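Local coordinates for A-type flavoprotein (PDB 2Q9U), which probably scavenges molecular oxygen, passing electrons through flavin mononucleotide to a diiron site, at residues A[311-316]-A[324-329]. Sequence-based numbering, arbitrary orientation.
With FMN (flavin mononucleotide), chain F; NO3 (nitrate ion), chain D.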
loop_
_atom_site.group_PDB
_atom_site.type_symbol
_atom_site.label_atom_id
_atom_site.label_comp_id
_atom_site.label_asym_id
_atom_site.label_seq_id
_atom_site.Cartn_x
_atom_site.Cartn_y
_atom_site.Cartn_z
ATOM N N VAL A 311 17.070 -21.494 -8.200
ATOM C CA VAL A 311 15.766 -20.912 -7.828
ATOM C C VAL A 311 14.650 -21.956 -7.822
ATOM O O VAL A 311 14.750 -23.017 -8.458
ATOM C CB VAL A 311 15.352 -19.724 -8.766
ATOM C CG1 VAL A 311 16.346 -18.578 -8.661
ATOM C CG2 VAL A 311 15.169 -20.174 -10.267
ATOM N N ALA A 312 13.583 -21.634 -7.104
ATOM C CA ALA A 312 12.314 -22.362 -7.254
ATOM C C ALA A 312 11.147 -21.373 -7.386
ATOM O O ALA A 312 11.149 -20.305 -6.746
ATOM C CB ALA A 312 12.093 -23.325 -6.060
ATOM N N PHE A 313 10.181 -21.722 -8.241
ATOM C CA PHE A 313 8.952 -20.962 -8.375
ATOM C C PHE A 313 7.755 -21.853 -8.078
ATOM O O PHE A 313 7.687 -23.018 -8.523
ATOM C CB PHE A 313 8.820 -20.379 -9.770
ATOM C CG PHE A 313 9.635 -19.119 -9.982
ATOM C CD1 PHE A 313 11.036 -19.187 -10.089
ATOM C CD2 PHE A 313 9.018 -17.883 -10.065
ATOM C CE1 PHE A 313 11.813 -18.032 -10.284
ATOM C CE2 PHE A 313 9.790 -16.709 -10.295
ATOM C CZ PHE A 313 11.191 -16.793 -10.387
ATOM N N ALA A 314 6.795 -21.296 -7.355
ATOM C CA ALA A 314 5.685 -22.106 -6.878
ATOM C C ALA A 314 4.398 -21.314 -6.878
ATOM O O ALA A 314 4.407 -20.110 -6.661
ATOM C CB ALA A 314 5.981 -22.637 -5.494
ATOM N N SER A 315 3.302 -22.023 -7.113
ATOM C CA SER A 315 1.963 -21.439 -7.064
ATOM C C SER A 315 0.932 -22.560 -6.967
ATOM O O SER A 315 1.106 -23.600 -7.610
ATOM C CB SER A 315 1.691 -20.636 -8.356
ATOM O OG SER A 315 0.345 -20.217 -8.443
ATOM N N PRO A 316 -0.165 -22.337 -6.206
ATOM C CA PRO A 316 -1.325 -23.206 -6.435
ATOM C C PRO A 316 -1.954 -22.954 -7.788
ATOM O O PRO A 316 -1.698 -21.915 -8.433
ATOM C CB PRO A 316 -2.296 -22.812 -5.294
ATOM C CG PRO A 316 -1.934 -21.421 -4.940
ATOM C CD PRO A 316 -0.399 -21.379 -5.114
ATOM N N PRO A 324 -1.674 -14.963 -10.956
ATOM C CA PRO A 324 -1.229 -13.819 -11.759
ATOM C C PRO A 324 0.076 -13.209 -11.241
ATOM O O PRO A 324 0.914 -12.802 -12.051
ATOM C CB PRO A 324 -2.395 -12.816 -11.609
ATOM C CG PRO A 324 -3.626 -13.725 -11.420
ATOM C CD PRO A 324 -3.084 -14.813 -10.519
ATOM N N SER A 325 0.259 -13.148 -9.912
ATOM C CA SER A 325 1.481 -12.542 -9.318
ATOM C C SER A 325 2.755 -13.312 -9.731
ATOM O O SER A 325 3.842 -12.722 -9.984
ATOM C CB SER A 325 1.367 -12.479 -7.795
ATOM O OG SER A 325 1.222 -13.790 -7.252
ATOM N N VAL A 326 2.615 -14.623 -9.844
ATOM C CA VAL A 326 3.751 -15.464 -10.251
ATOM C C VAL A 326 4.013 -15.322 -11.760
ATOM O O VAL A 326 5.184 -15.317 -12.183
ATOM C CB VAL A 326 3.560 -16.932 -9.769
ATOM C CG1 VAL A 326 4.720 -17.876 -10.216
ATOM C CG2 VAL A 326 3.435 -16.965 -8.258
ATOM N N ALA A 327 2.956 -15.213 -12.565
ATOM C CA ALA A 327 3.093 -14.857 -14.014
ATOM C C ALA A 327 3.848 -13.519 -14.189
ATOM O O ALA A 327 4.715 -13.370 -15.076
ATOM C CB ALA A 327 1.708 -14.794 -14.704
ATOM N N ALA A 328 3.551 -12.557 -13.331
ATOM C CA ALA A 328 4.251 -11.264 -13.440
ATOM C C ALA A 328 5.730 -11.449 -13.109
ATOM O O ALA A 328 6.611 -10.964 -13.846
ATOM C CB ALA A 328 3.597 -10.210 -12.541
ATOM N N ALA A 329 6.006 -12.195 -12.029
ATOM C CA ALA A 329 7.397 -12.384 -11.571
ATOM C C ALA A 329 8.191 -13.117 -12.645
ATOM O O ALA A 329 9.319 -12.737 -12.951
ATOM C CB ALA A 329 7.452 -13.131 -10.253
HETATM N N1 FMN F . -7.628 -26.055 -8.231
HETATM C C2 FMN F . -7.498 -26.581 -9.482
HETATM O O2 FMN F . -7.020 -27.719 -9.622
HETATM N N3 FMN F . -7.928 -25.860 -10.580
HETATM C C4 FMN F . -8.455 -24.585 -10.445
HETATM O O4 FMN F . -8.687 -23.949 -11.471
HETATM C C4A FMN F . -8.580 -24.030 -9.158
HETATM N N5 FMN F . -9.132 -22.771 -8.946
HETATM C C5A FMN F . -9.241 -22.284 -7.648
HETATM C C6 FMN F . -9.791 -21.019 -7.418
HETATM C C7 FMN F . -9.905 -20.505 -6.114
HETATM C C7M FMN F . -10.688 -19.234 -5.916
HETATM C C8 FMN F . -9.476 -21.262 -5.025
HETATM C C8M FMN F . -9.479 -20.707 -3.621
HETATM C C9 FMN F . -8.931 -22.525 -5.249
HETATM C C9A FMN F . -8.809 -23.044 -6.551
HETATM N N10 FMN F . -8.254 -24.303 -6.770
HETATM C C10 FMN F . -8.166 -24.797 -8.055
HETATM C "C1'" FMN F . -7.774 -25.164 -5.640
HETATM C "C2'" FMN F . -6.425 -24.705 -5.090
HETATM O "O2'" FMN F . -5.365 -24.892 -6.025
HETATM C "C3'" FMN F . -6.247 -25.455 -3.768
HETATM O "O3'" FMN F . -7.118 -24.848 -2.825
HETATM C "C4'" FMN F . -4.842 -25.432 -3.205
HETATM O "O4'" FMN F . -4.752 -26.361 -2.133
HETATM C "C5'" FMN F . -4.466 -24.054 -2.674
HETATM O "O5'" FMN F . -3.082 -24.039 -2.370
HETATM P P FMN F . -2.564 -23.062 -1.225
HETATM O O1P FMN F . -1.059 -22.980 -1.406
HETATM O O2P FMN F . -3.228 -21.732 -1.435
HETATM O O3P FMN F . -2.909 -23.591 0.157
HETATM N N NO3 D . -2.588 -12.658 -7.406
HETATM O O1 NO3 D . -2.396 -11.319 -7.786
HETATM O O2 NO3 D . -3.691 -13.010 -6.632
HETATM O O3 NO3 D . -1.674 -13.642 -7.765
#
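Phe313 turns the edge of its ring to helix 324-336: CD2 lies 4.3 Å from Val326 CG1, and CE2 equally far from Ala329 CB, so two methyls one helical turn apart meet neighbouring ring carbons near the ring plane. One residue on, Ala314 points its methyl to the other side of the sheet and offers only its carbonyl, whose O is 3.7 Å from Val326 CG2. Ser315 turns back to the helix, with CB 4.1 Å from that same CG2. The valine's CG1, anti to the backbone N (chi1 178°), meets the Phe313 ring edge, while CG2 packs against Ala314 O and Ser315 CB. Ser315 OG donates to Pro316 O (2.7 Å) and accepts from Met323 N, tying the strand end to the residue just before the helix. Pro316 belongs to the flavin pocket, its CB 3.3 Å from O5' of flavin mononucleotide. Ser325 N donates a hydrogen bond to O3 of a nitrate ion (2.9 Å), probably from the crystallisation liquor. Strand 311-314 and helix 324-329 run roughly antiparallel (147°), opening the beta-alpha-beta unit that leads to strand 344-350 in the flavodoxin-like domain; strand 310-314 is central in the parallel sheet, and Ile360 and Leu364 of helix 356-367 also pack on Phe313.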